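Local atomic coordinates of sporozoite surface protein 2 (Plasmodium vivax, PDB entry 4HQO), a protein that serves as a sporozoite surface receptor for gliding motility, probably gripping external ligands through its adhesive von Willebrand factor A and thrombospondin type 1 domains. Residues A[42-47]-A[88-93]; A[67-72]-A[105-110]; A[126-131]-A[200-205]. The protein carries 4 engineered substitutions. All blocks are in the same frame, centred on the assembly; numbering follows the deposited sequence.

In the fold
All three contacts belong to the von Willebrand factor A region and lie on the two faces of its central sheet. Contacts 1 and 3 lie on one face, where helix 33-49 sits between helices 83-96 and 192-203, and they touch where L47 of contact 1 packs on I130 of contact 3. Contact 2 lies on the other face, between edge strand 69-73 and helix 105-117; its M105 meets L131, on the strand that also supplies contact 3. Contact 1 is buried, with a water bridge at its rim. Contact 2 is a partly buried methyl contact beside a sodium ion, whereas contact 3, also partly buried, is aliphatic and aromatic packing near the junction with the beta-ribbon.

Contact 1: A[42-47]-A[88-93]; sequences PMLNGL and SKVTEL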
ATOM      1  N   PRO A  42     -16.586 -17.119   7.855  1.00 31.08           N
ATOM      2  CA  PRO A  42     -15.382 -17.687   8.485  1.00 32.22           C
ATOM      3  C   PRO A  42     -14.086 -17.359   7.721  1.00 36.62           C
ATOM      4  O   PRO A  42     -13.047 -17.231   8.349  1.00 38.55           O
ATOM      5  CB  PRO A  42     -15.649 -19.195   8.453  1.00 37.89           C
ATOM      6  CG  PRO A  42     -17.139 -19.313   8.417  1.00 36.93           C
ATOM      7  CD  PRO A  42     -17.585 -18.163   7.558  1.00 32.16           C
ATOM      8  N   MET A  43     -14.151 -17.224   6.399  1.00 34.64           N
ATOM      9  CA  MET A  43     -12.968 -16.886   5.607  1.00 30.68           C
ATOM     10  C   MET A  43     -12.478 -15.485   5.946  1.00 36.91           C
ATOM     11  O   MET A  43     -11.284 -15.261   6.137  1.00 29.77           O
ATOM     12  CB  MET A  43     -13.266 -16.977   4.107  1.00 33.86           C
ATOM     13  CG  MET A  43     -12.172 -16.375   3.201  1.00 35.87           C
ATOM     14  SD  MET A  43     -10.651 -17.349   3.189  1.00 42.67           S
ATOM     15  CE  MET A  43     -11.285 -18.934   2.632  1.00 39.22           C
ATOM     16  N   LEU A  44     -13.411 -14.546   6.024  1.00 28.74           N
ATOM     17  CA  LEU A  44     -13.081 -13.161   6.335  1.00 30.73           C
ATOM     18  C   LEU A  44     -12.532 -13.025   7.746  1.00 36.21           C
ATOM     19  O   LEU A  44     -11.631 -12.233   7.997  1.00 38.44           O
ATOM     20  CB  LEU A  44     -14.313 -12.282   6.190  1.00 23.11           C
ATOM     21  CG  LEU A  44     -14.817 -11.964   4.788  1.00 35.27           C
ATOM     22  CD1 LEU A  44     -16.210 -11.368   4.886  1.00 25.83           C
ATOM     23  CD2 LEU A  44     -13.867 -10.979   4.128  1.00 33.86           C
ATOM     24  N   ASN A  45     -13.089 -13.798   8.668  1.00 36.65           N
ATOM     25  CA  ASN A  45     -12.643 -13.754  10.041  1.00 31.74           C
ATOM     26  C   ASN A  45     -11.205 -14.230  10.189  1.00 37.60           C
ATOM     27  O   ASN A  45     -10.395 -13.550  10.808  1.00 33.30           O
ATOM     28  CB  ASN A  45     -13.566 -14.580  10.939  1.00 37.37           C
ATOM     29  CG  ASN A  45     -14.775 -13.798  11.394  1.00 52.12           C
ATOM     30  OD1 ASN A  45     -14.717 -12.578  11.525  1.00 53.05           O
ATOM     31  ND2 ASN A  45     -15.879 -14.495  11.647  1.00 55.01           N
ATOM     32  N   GLY A  46     -10.902 -15.401   9.627  1.00 29.18           N
ATOM     33  CA  GLY A  46      -9.577 -15.983   9.725  1.00 36.98           C
ATOM     34  C   GLY A  46      -8.552 -15.152   8.969  1.00 40.67           C
ATOM     35  O   GLY A  46      -7.424 -14.982   9.412  1.00 39.08           O
ATOM     36  N   LEU A  47      -8.952 -14.621   7.822  1.00 31.88           N
ATOM     37  CA  LEU A  47      -8.070 -13.772   7.043  1.00 36.07           C
ATOM     38  C   LEU A  47      -7.696 -12.526   7.832  1.00 38.07           C
ATOM     39  O   LEU A  47      -6.517 -12.249   8.052  1.00 35.94           O
ATOM     40  CB  LEU A  47      -8.756 -13.376   5.740  1.00 32.20           C
ATOM     41  CG  LEU A  47      -7.982 -12.613   4.677  1.00 42.90           C
ATOM     42  CD1 LEU A  47      -6.705 -13.352   4.333  1.00 40.27           C
ATOM     43  CD2 LEU A  47      -8.865 -12.479   3.447  1.00 39.85           C
ATOM     44  N   SER A  88     -15.449  -6.382  13.800  1.00 29.12           N
ATOM     45  CA  SER A  88     -16.838  -5.987  14.080  1.00 33.69           C
ATOM     46  C   SER A  88     -17.598  -5.739  12.780  1.00 29.30           C
ATOM     47  O   SER A  88     -18.792  -6.009  12.697  1.00 31.63           O
ATOM     48  CB  SER A  88     -16.920  -4.735  14.962  1.00 28.66           C
ATOM     49  OG  SER A  88     -16.306  -4.951  16.218  1.00 59.24           O
ATOM     50  N   LYS A  89     -16.903  -5.234  11.763  1.00 29.69           N
ATOM     51  CA  LYS A  89     -17.553  -4.996  10.475  1.00 31.45           C
ATOM     52  C   LYS A  89     -17.969  -6.332   9.861  1.00 32.71           C
ATOM     53  O   LYS A  89     -19.059  -6.462   9.315  1.00 33.32           O
ATOM     54  CB  LYS A  89     -16.650  -4.190   9.531  1.00 25.67           C
ATOM     55  CG  LYS A  89     -17.260  -3.906   8.140  1.00 24.42           C
ATOM     56  CD  LYS A  89     -18.593  -3.184   8.254  1.00 28.98           C
ATOM     57  CE  LYS A  89     -18.441  -1.833   8.921  1.00 33.52           C
ATOM     58  NZ  LYS A  89     -19.754  -1.175   9.125  1.00 39.22           N
ATOM     59  N   VAL A  90     -17.101  -7.332   9.973  1.00 31.52           N
ATOM     60  CA  VAL A  90     -17.428  -8.675   9.512  1.00 31.30           C
ATOM     61  C   VAL A  90     -18.658  -9.211  10.255  1.00 34.54           C
ATOM     62  O   VAL A  90     -19.548  -9.818   9.654  1.00 33.01           O
ATOM     63  CB  VAL A  90     -16.249  -9.642   9.727  1.00 34.03           C
ATOM     64  CG1 VAL A  90     -16.630 -11.069   9.302  1.00 29.64           C
ATOM     65  CG2 VAL A  90     -15.008  -9.151   8.972  1.00 27.99           C
ATOM     66  N   THR A  91     -18.705  -8.978  11.563  1.00 28.07           N
ATOM     67  CA  THR A  91     -19.822  -9.444  12.392  1.00 30.84           C
ATOM     68  C   THR A  91     -21.140  -8.825  11.935  1.00 34.99           C
ATOM     69  O   THR A  91     -22.172  -9.494  11.872  1.00 33.77           O
ATOM     70  CB  THR A  91     -19.595  -9.150  13.875  1.00 36.80           C
ATOM     71  OG1 THR A  91     -18.494  -9.933  14.344  1.00 38.41           O
ATOM     72  CG2 THR A  91     -20.863  -9.499  14.710  1.00 29.76           C
ATOM     73  N   GLU A  92     -21.078  -7.545  11.597  1.00 34.48           N
ATOM     74  CA  GLU A  92     -22.204  -6.813  11.051  1.00 38.40           C
ATOM     75  C   GLU A  92     -22.658  -7.436   9.734  1.00 36.61           C
ATOM     76  O   GLU A  92     -23.851  -7.515   9.453  1.00 35.90           O
ATOM     77  CB  GLU A  92     -21.775  -5.367  10.820  1.00 49.71           C
ATOM     78  CG  GLU A  92     -22.833  -4.333  11.092  1.00 58.61           C
ATOM     79  CD  GLU A  92     -22.305  -2.925  10.915  1.00 65.29           C
ATOM     80  OE1 GLU A  92     -21.157  -2.658  11.344  1.00 54.08           O
ATOM     81  OE2 GLU A  92     -23.035  -2.091  10.339  1.00 73.29           O
ATOM     82  N   LEU A  93     -21.703  -7.883   8.926  1.00 27.20           N
ATOM     83  CA  LEU A  93     -22.027  -8.534   7.660  1.00 26.58           C
ATOM     84  C   LEU A  93     -22.669  -9.893   7.883  1.00 30.77           C
ATOM     85  O   LEU A  93     -23.591 -10.278   7.162  1.00 35.56           O
ATOM     86  CB  LEU A  93     -20.780  -8.684   6.774  1.00 23.17           C
ATOM     87  CG  LEU A  93     -20.232  -7.389   6.158  1.00 30.59           C
ATOM     88  CD1 LEU A  93     -19.014  -7.700   5.324  1.00 33.30           C
ATOM     89  CD2 LEU A  93     -21.269  -6.670   5.308  1.00 25.43           C
TER
HETATM   90  O   HOH W   1     -16.135 -11.269  13.222  1.00 44.81           O
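L44 and N45 of helix 33-49 pack against V90 of helix 83-96 in a buried helix-helix contact, where two neighbouring helices lie on one face of the central sheet. The two segments approach most closely at N45 and V90, whose CA atoms are 7.0 Å apart. V90 carries most of the contact on its helix. With its CG1 anti to the backbone N (chi1 177°), that methyl reaches across to the other helix, 4.1 Å from CB of L44. A compact, beta-branched residue suits this place because it is short and rigid enough to pack between the closely spaced helices. The same CG1 lies 3.3 Å from OD1 of N45, so the amide oxygen touches a methyl and also takes a hydrogen bond from a water. This water donates to OD1 of N45 at 2.6 Å and accepts from OG1 of T91 at 2.9 Å. The amide and the hydroxyl thus suit the rim, where they join the helices through the water, while L44 continues inward to M62, L23, V25 and M132 of the sheet. A direct polar tie is added where O of L93 is hydrogen-bonded to NE1 of W36, which belongs to the first helix. Farther from the seam, K89 and E92 form a salt bridge one turn apart on helix 83-96. An apolar seam facing the strands and a hydrated rim facing outward are what the helical layer of a Rossmann-like alpha/beta/alpha sandwich, the von Willebrand factor A fold, presents.

Contact 2: A[67-72]-A[105-110]; sequences SYTTEL and MTAALD. Engineered in segment 67-72: S67 (natural residue Asn). With NA (sodium ion), chain G.
T69 points its methyl group, rather than its hydroxyl, at helix 105-117. CG2 stands anti to the carbonyl carbon and OG1 between the backbone N and that carbon (chi1 65°), a placing that sends the apolar branch across to the helix. There CG2 lies 3.8 Å from CB of A107 and 3.9 Å from N of A108, so it sits against the helix backbone as much as against a side chain. CB of A108 is a little farther, 4.5 Å from CG2 of T69. Two successive alanines suit this surface because their short side chains let the edge strand come close: the CA atoms of T69 and A108 are 6.4 Å apart. Threonine suits the strand side, being beta-branched and able to turn a methyl inward from a partly exposed position. On the same face of the strand, two residues on, E71 carries an extended side chain with CG anti to the backbone N (chi1 172°). Its carboxylate reaches a sodium ion, OE1 binding the metal at 2.2 Å, and OH of Y61 on the adjoining strand completes the protein ligands. The other oxygen, OE2, makes a salt bridge with R74, which probably steadies the carboxylate and keeps it charged. In the loop just before the strand, S67, an engineered substitution, bonds through OG to N of T102, next to the magnesium ligand T103. Packing of an edge strand on a helix, near the metal-ion-dependent adhesion site, is characteristic of the von Willebrand factor A domain; here that site holds the magnesium ion about 12 Å from the side chain of A108.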
ATOM      1  N   SER A  67     -25.108  -6.117  -6.688  1.00 30.48           N
ATOM      2  CA  SER A  67     -25.831  -5.297  -7.663  1.00 37.97           C
ATOM      3  C   SER A  67     -25.234  -3.904  -7.689  1.00 29.60           C
ATOM      4  O   SER A  67     -25.210  -3.236  -8.723  1.00 32.57           O
ATOM      5  CB  SER A  67     -27.322  -5.201  -7.304  1.00 38.38           C
ATOM      6  OG  SER A  67     -28.017  -6.371  -7.694  1.00 53.85           O
ATOM      7  N   TYR A  68     -24.776  -3.468  -6.522  1.00 30.07           N
ATOM      8  CA  TYR A  68     -24.170  -2.157  -6.353  1.00 27.49           C
ATOM      9  C   TYR A  68     -22.808  -2.400  -5.701  1.00 25.66           C
ATOM     10  O   TYR A  68     -22.409  -3.551  -5.536  1.00 31.26           O
ATOM     11  CB  TYR A  68     -25.070  -1.307  -5.450  1.00 30.51           C
ATOM     12  CG  TYR A  68     -24.957   0.180  -5.683  1.00 37.23           C
ATOM     13  CD1 TYR A  68     -25.088   0.716  -6.966  1.00 36.42           C
ATOM     14  CD2 TYR A  68     -24.737   1.054  -4.621  1.00 30.22           C
ATOM     15  CE1 TYR A  68     -24.998   2.080  -7.178  1.00 34.65           C
ATOM     16  CE2 TYR A  68     -24.634   2.423  -4.820  1.00 33.43           C
ATOM     17  CZ  TYR A  68     -24.764   2.931  -6.102  1.00 47.47           C
ATOM     18  OH  TYR A  68     -24.671   4.291  -6.301  1.00 44.16           O
ATOM     19  N   THR A  69     -22.080  -1.346  -5.358  1.00 25.92           N
ATOM     20  CA  THR A  69     -20.877  -1.516  -4.538  1.00 26.80           C
ATOM     21  C   THR A  69     -21.024  -0.711  -3.262  1.00 27.23           C
ATOM     22  O   THR A  69     -21.673   0.345  -3.242  1.00 32.92           O
ATOM     23  CB  THR A  69     -19.550  -1.110  -5.252  1.00 27.27           C
ATOM     24  OG1 THR A  69     -19.547   0.293  -5.537  1.00 34.89           O
ATOM     25  CG2 THR A  69     -19.346  -1.907  -6.526  1.00 27.02           C
ATOM     26  N   THR A  70     -20.431  -1.222  -2.193  1.00 23.61           N
ATOM     27  CA  THR A  70     -20.497  -0.540  -0.913  1.00 27.80           C
ATOM     28  C   THR A  70     -19.119  -0.508  -0.293  1.00 29.26           C
ATOM     29  O   THR A  70     -18.538  -1.548   0.028  1.00 25.45           O
ATOM     30  CB  THR A  70     -21.493  -1.218   0.070  1.00 29.11           C
ATOM     31  OG1 THR A  70     -22.737  -1.472  -0.600  1.00 31.41           O
ATOM     32  CG2 THR A  70     -21.738  -0.316   1.268  1.00 26.83           C
ATOM     33  N   GLU A  71     -18.599   0.703  -0.144  1.00 21.26           N
ATOM     34  CA  GLU A  71     -17.322   0.929   0.504  1.00 23.11           C
ATOM     35  C   GLU A  71     -17.546   0.859   2.010  1.00 19.23           C
ATOM     36  O   GLU A  71     -18.190   1.734   2.588  1.00 27.64           O
ATOM     37  CB  GLU A  71     -16.822   2.305   0.092  1.00 32.67           C
ATOM     38  CG  GLU A  71     -15.592   2.841   0.792  1.00 35.47           C
ATOM     39  CD  GLU A  71     -15.219   4.215   0.222  1.00 56.04           C
ATOM     40  OE1 GLU A  71     -14.908   4.297  -0.984  1.00 64.25           O
ATOM     41  OE2 GLU A  71     -15.306   5.224   0.949  1.00 57.65           O
ATOM     42  N   LEU A  72     -17.026  -0.196   2.631  1.00 23.04           N
ATOM     43  CA  LEU A  72     -17.298  -0.495   4.035  1.00 27.62           C
ATOM     44  C   LEU A  72     -16.226   0.076   4.953  1.00 26.18           C
ATOM     45  O   LEU A  72     -16.525   0.569   6.039  1.00 26.37           O
ATOM     46  CB  LEU A  72     -17.389  -2.002   4.237  1.00 21.75           C
ATOM     47  CG  LEU A  72     -18.521  -2.732   3.510  1.00 24.71           C
ATOM     48  CD1 LEU A  72     -18.461  -4.220   3.841  1.00 28.67           C
ATOM     49  CD2 LEU A  72     -19.878  -2.160   3.911  1.00 23.36           C
ATOM     50  N   MET A 105     -18.179  -6.585 -10.286  1.00 27.72           N
ATOM     51  CA  MET A 105     -16.779  -6.858  -9.962  1.00 28.48           C
ATOM     52  C   MET A 105     -15.840  -5.792 -10.540  1.00 31.20           C
ATOM     53  O   MET A 105     -14.878  -5.386  -9.897  1.00 31.48           O
ATOM     54  CB  MET A 105     -16.379  -8.251 -10.452  1.00 26.22           C
ATOM     55  CG  MET A 105     -14.944  -8.622 -10.153  1.00 26.97           C
ATOM     56  SD  MET A 105     -14.468 -10.188 -10.897  1.00 30.99           S
ATOM     57  CE  MET A 105     -15.619 -11.294 -10.080  1.00 25.81           C
ATOM     58  N   THR A 106     -16.133  -5.343 -11.754  1.00 28.40           N
ATOM     59  CA  THR A 106     -15.334  -4.313 -12.414  1.00 26.08           C
ATOM     60  C   THR A 106     -15.395  -3.016 -11.603  1.00 34.01           C
ATOM     61  O   THR A 106     -14.380  -2.363 -11.397  1.00 30.03           O
ATOM     62  CB  THR A 106     -15.836  -4.059 -13.846  1.00 24.83           C
ATOM     63  OG1 THR A 106     -15.637  -5.239 -14.635  1.00 34.78           O
ATOM     64  CG2 THR A 106     -15.115  -2.851 -14.497  1.00 24.73           C
ATOM     65  N   ALA A 107     -16.585  -2.654 -11.131  1.00 27.64           N
ATOM     66  CA  ALA A 107     -16.745  -1.436 -10.330  1.00 28.46           C
ATOM     67  C   ALA A 107     -15.972  -1.482  -8.998  1.00 23.93           C
ATOM     68  O   ALA A 107     -15.408  -0.478  -8.567  1.00 33.96           O
ATOM     69  CB  ALA A 107     -18.235  -1.124 -10.100  1.00 26.51           C
ATOM     70  N   ALA A 108     -15.927  -2.646  -8.359  1.00 26.67           N
ATOM     71  CA  ALA A 108     -15.166  -2.783  -7.111  1.00 24.68           C
ATOM     72  C   ALA A 108     -13.666  -2.604  -7.365  1.00 34.83           C
ATOM     73  O   ALA A 108     -12.973  -1.899  -6.628  1.00 27.56           O
ATOM     74  CB  ALA A 108     -15.443  -4.135  -6.464  1.00 24.79           C
ATOM     75  N   LEU A 109     -13.175  -3.242  -8.420  1.00 26.84           N
ATOM     76  CA  LEU A 109     -11.770  -3.135  -8.802  1.00 29.94           C
ATOM     77  C   LEU A 109     -11.431  -1.708  -9.228  1.00 31.71           C
ATOM     78  O   LEU A 109     -10.322  -1.221  -8.995  1.00 28.69           O
ATOM     79  CB  LEU A 109     -11.451  -4.120  -9.924  1.00 25.24           C
ATOM     80  CG  LEU A 109     -11.367  -5.596  -9.545  1.00 34.08           C
ATOM     81  CD1 LEU A 109     -11.586  -6.447 -10.780  1.00 30.38           C
ATOM     82  CD2 LEU A 109     -10.006  -5.907  -8.910  1.00 30.81           C
ATOM     83  N   ASP A 110     -12.396  -1.036  -9.841  1.00 29.00           N
ATOM     84  CA  ASP A 110     -12.228   0.361 -10.226  1.00 21.95           C
ATOM     85  C   ASP A 110     -12.058   1.288  -9.024  1.00 31.05           C
ATOM     86  O   ASP A 110     -11.445   2.350  -9.136  1.00 34.35           O
ATOM     87  CB  ASP A 110     -13.404   0.841 -11.066  1.00 30.35           C
ATOM     88  CG  ASP A 110     -13.101   0.827 -12.541  1.00 55.90           C
ATOM     89  OD1 ASP A 110     -11.922   1.046 -12.905  1.00 60.25           O
ATOM     90  OD2 ASP A 110     -14.040   0.594 -13.331  1.00 70.44           O
TER
HETATM   91 NA    NA G 305     -14.190   2.765  -2.372  1.00 53.73          NA

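Contact 3: A[126-131]-A[200-205]; sequences IQLVIL and KPFIAK
The backbone N of I203 is hydrogen-bonded to O of K200 at 3.1 Å, a link three residues back in the weakly bonded end of helix 192-203, from which I203 meets strand 126-133. From this turn I203 sends CG2 to within 3.7 Å of CD2 of L128, the two branched side chains crossing at a slant. I203 has CG1 between the backbone N and the carbonyl carbon (chi1 63°), which leaves the CG2 methyl to do the touching. The other methyl of L128, CD1, lies 4.2 Å from CG of F202 and approaches the ring obliquely. L128 thus divides its fork between two partners, a task well suited to leucine. I126, two residues back on the same face of the strand, lays CD1 3.8 Å from the carbonyl O of F202, a van der Waals approach and not a hydrogen bond. Q127 points to the opposite face, where NE2 is hydrogen-bonded by D20 and A125 and OE1 by Y22. R156 of the next strand adds its side chain to I126, L128 and F202. Beyond the turn, O of A204 bonds to N16, close to the disulfide between C15 and C207. The arrangement is that of the last helix of a von Willebrand factor A domain packed on a central strand, here at the point where the chain passes into the two-stranded beta-ribbon.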
ATOM      1  N   ILE A 126       3.137  -1.305  -0.237  1.00 36.29           N
ATOM      2  CA  ILE A 126       2.730  -2.407  -1.096  1.00 36.51           C
ATOM      3  C   ILE A 126       1.228  -2.299  -1.349  1.00 38.69           C
ATOM      4  O   ILE A 126       0.461  -2.106  -0.414  1.00 32.79           O
ATOM      5  CB  ILE A 126       3.006  -3.747  -0.408  1.00 30.11           C
ATOM      6  CG1 ILE A 126       4.516  -4.006  -0.345  1.00 37.33           C
ATOM      7  CG2 ILE A 126       2.325  -4.873  -1.125  1.00 31.58           C
ATOM      8  CD1 ILE A 126       4.877  -5.125   0.604  1.00 48.22           C
ATOM      9  N   GLN A 127       0.820  -2.404  -2.612  1.00 37.75           N
ATOM     10  CA  GLN A 127      -0.588  -2.341  -2.983  1.00 34.92           C
ATOM     11  C   GLN A 127      -1.082  -3.766  -3.220  1.00 35.40           C
ATOM     12  O   GLN A 127      -0.668  -4.413  -4.179  1.00 31.34           O
ATOM     13  CB  GLN A 127      -0.760  -1.486  -4.245  1.00 30.73           C
ATOM     14  CG  GLN A 127      -0.283  -0.043  -4.095  1.00 32.14           C
ATOM     15  CD  GLN A 127      -1.017   0.685  -2.973  1.00 40.75           C
ATOM     16  OE1 GLN A 127      -2.244   0.745  -2.957  1.00 34.85           O
ATOM     17  NE2 GLN A 127      -0.265   1.226  -2.021  1.00 31.44           N
ATOM     18  N   LEU A 128      -1.946  -4.269  -2.340  1.00 26.57           N
ATOM     19  CA  LEU A 128      -2.377  -5.660  -2.438  1.00 29.90           C
ATOM     20  C   LEU A 128      -3.894  -5.762  -2.506  1.00 33.43           C
ATOM     21  O   LEU A 128      -4.597  -5.337  -1.589  1.00 35.28           O
ATOM     22  CB  LEU A 128      -1.855  -6.492  -1.261  1.00 27.29           C
ATOM     23  CG  LEU A 128      -2.457  -7.902  -1.138  1.00 35.16           C
ATOM     24  CD1 LEU A 128      -2.117  -8.814  -2.344  1.00 31.23           C
ATOM     25  CD2 LEU A 128      -2.040  -8.558   0.165  1.00 29.48           C
ATOM     26  N   VAL A 129      -4.403  -6.318  -3.599  1.00 35.11           N
ATOM     27  CA  VAL A 129      -5.837  -6.554  -3.700  1.00 30.25           C
ATOM     28  C   VAL A 129      -6.146  -8.007  -3.403  1.00 26.36           C
ATOM     29  O   VAL A 129      -5.562  -8.911  -4.005  1.00 29.68           O
ATOM     30  CB  VAL A 129      -6.398  -6.220  -5.090  1.00 23.68           C
ATOM     31  CG1 VAL A 129      -7.884  -6.577  -5.143  1.00 26.62           C
ATOM     32  CG2 VAL A 129      -6.191  -4.744  -5.416  1.00 26.30           C
ATOM     33  N   ILE A 130      -7.058  -8.239  -2.469  1.00 25.60           N
ATOM     34  CA  ILE A 130      -7.572  -9.587  -2.282  1.00 25.39           C
ATOM     35  C   ILE A 130      -9.000  -9.625  -2.812  1.00 35.58           C
ATOM     36  O   ILE A 130      -9.881  -8.942  -2.296  1.00 26.55           O
ATOM     37  CB  ILE A 130      -7.517 -10.019  -0.808  1.00 30.63           C
ATOM     38  CG1 ILE A 130      -6.065 -10.047  -0.325  1.00 31.41           C
ATOM     39  CG2 ILE A 130      -8.161 -11.385  -0.626  1.00 30.82           C
ATOM     40  CD1 ILE A 130      -5.920 -10.526   1.105  1.00 33.87           C
ATOM     41  N   LEU A 131      -9.209 -10.402  -3.871  1.00 28.12           N
ATOM     42  CA  LEU A 131     -10.514 -10.489  -4.517  1.00 30.09           C
ATOM     43  C   LEU A 131     -11.189 -11.809  -4.150  1.00 32.15           C
ATOM     44  O   LEU A 131     -10.720 -12.878  -4.541  1.00 30.89           O
ATOM     45  CB  LEU A 131     -10.356 -10.363  -6.040  1.00 22.94           C
ATOM     46  CG  LEU A 131     -11.617 -10.517  -6.896  1.00 34.81           C
ATOM     47  CD1 LEU A 131     -12.605  -9.378  -6.646  1.00 23.22           C
ATOM     48  CD2 LEU A 131     -11.229 -10.603  -8.381  1.00 28.65           C
ATOM     49  N   LYS A 200       0.731 -14.551   2.517  1.00 37.02           N
ATOM     50  CA  LYS A 200       1.951 -14.321   3.304  1.00 37.96           C
ATOM     51  C   LYS A 200       3.164 -13.799   2.514  1.00 47.42           C
ATOM     52  O   LYS A 200       3.749 -12.788   2.904  1.00 46.67           O
ATOM     53  CB  LYS A 200       2.303 -15.562   4.142  1.00 44.41           C
ATOM     54  CG  LYS A 200       3.513 -15.396   5.046  1.00 59.28           C
ATOM     55  CD  LYS A 200       3.708 -16.625   5.922  1.00 75.06           C
ATOM     56  CE  LYS A 200       4.791 -16.404   6.969  1.00 78.62           C
ATOM     57  NZ  LYS A 200       4.884 -17.560   7.898  1.00 79.48           N
ATOM     58  N   PRO A 201       3.535 -14.463   1.397  1.00 49.12           N
ATOM     59  CA  PRO A 201       4.700 -13.975   0.643  1.00 50.03           C
ATOM     60  C   PRO A 201       4.495 -12.580   0.057  1.00 47.60           C
ATOM     61  O   PRO A 201       5.473 -11.893  -0.223  1.00 54.95           O
ATOM     62  CB  PRO A 201       4.836 -14.989  -0.500  1.00 50.61           C
ATOM     63  CG  PRO A 201       4.087 -16.193  -0.044  1.00 56.01           C
ATOM     64  CD  PRO A 201       2.964 -15.674   0.783  1.00 52.75           C
ATOM     65  N   PHE A 202       3.244 -12.170  -0.121  1.00 37.76           N
ATOM     66  CA  PHE A 202       2.949 -10.861  -0.688  1.00 40.07           C
ATOM     67  C   PHE A 202       3.261  -9.739   0.293  1.00 48.96           C
ATOM     68  O   PHE A 202       3.489  -8.603  -0.115  1.00 50.51           O
ATOM     69  CB  PHE A 202       1.471 -10.756  -1.067  1.00 44.22           C
ATOM     70  CG  PHE A 202       1.080 -11.563  -2.274  1.00 58.20           C
ATOM     71  CD1 PHE A 202       1.312 -11.082  -3.551  1.00 70.23           C
ATOM     72  CD2 PHE A 202       0.435 -12.779  -2.130  1.00 54.97           C
ATOM     73  CE1 PHE A 202       0.932 -11.814  -4.659  1.00 74.35           C
ATOM     74  CE2 PHE A 202       0.056 -13.516  -3.237  1.00 50.44           C
ATOM     75  CZ  PHE A 202       0.304 -13.035  -4.499  1.00 57.76           C
ATOM     76  N   ILE A 203       3.250 -10.053   1.587  1.00 45.57           N
ATOM     77  CA  ILE A 203       3.327  -9.018   2.611  1.00 45.21           C
ATOM     78  C   ILE A 203       4.469  -9.229   3.598  1.00 42.99           C
ATOM     79  O   ILE A 203       4.614  -8.457   4.546  1.00 47.75           O
ATOM     80  CB  ILE A 203       2.000  -8.885   3.410  1.00 46.11           C
ATOM     81  CG1 ILE A 203       1.698 -10.169   4.181  1.00 45.91           C
ATOM     82  CG2 ILE A 203       0.843  -8.529   2.498  1.00 43.35           C
ATOM     83  CD1 ILE A 203       0.427 -10.081   5.029  1.00 47.25           C
ATOM     84  N   ALA A 204       5.265 -10.275   3.379  1.00 38.64           N
ATOM     85  CA  ALA A 204       6.381 -10.590   4.259  1.00 49.42           C
ATOM     86  C   ALA A 204       7.302  -9.386   4.378  1.00 62.05           C
ATOM     87  O   ALA A 204       7.542  -8.679   3.397  1.00 60.51           O
ATOM     88  CB  ALA A 204       7.145 -11.806   3.752  1.00 46.02           C
ATOM     89  N   LYS A 205       7.791  -9.145   5.588  1.00 64.98           N
ATOM     90  CA  LYS A 205       8.572  -7.954   5.871  1.00 62.34           C
ATOM     91  C   LYS A 205      10.008  -8.165   5.447  1.00 52.04           C
ATOM     92  O   LYS A 205      10.586  -9.224   5.696  1.00 66.69           O
ATOM     93  CB  LYS A 205       8.507  -7.599   7.359  1.00 66.65           C
ATOM     94  CG  LYS A 205       8.889  -6.162   7.652  1.00 70.13           C
ATOM     95  CD  LYS A 205       8.838  -5.855   9.136  1.00 83.45           C
ATOM     96  CE  LYS A 205       9.155  -4.389   9.385  1.00 89.99           C
ATOM     97  NZ  LYS A 205       9.240  -4.057  10.834  1.00 93.12           N
TER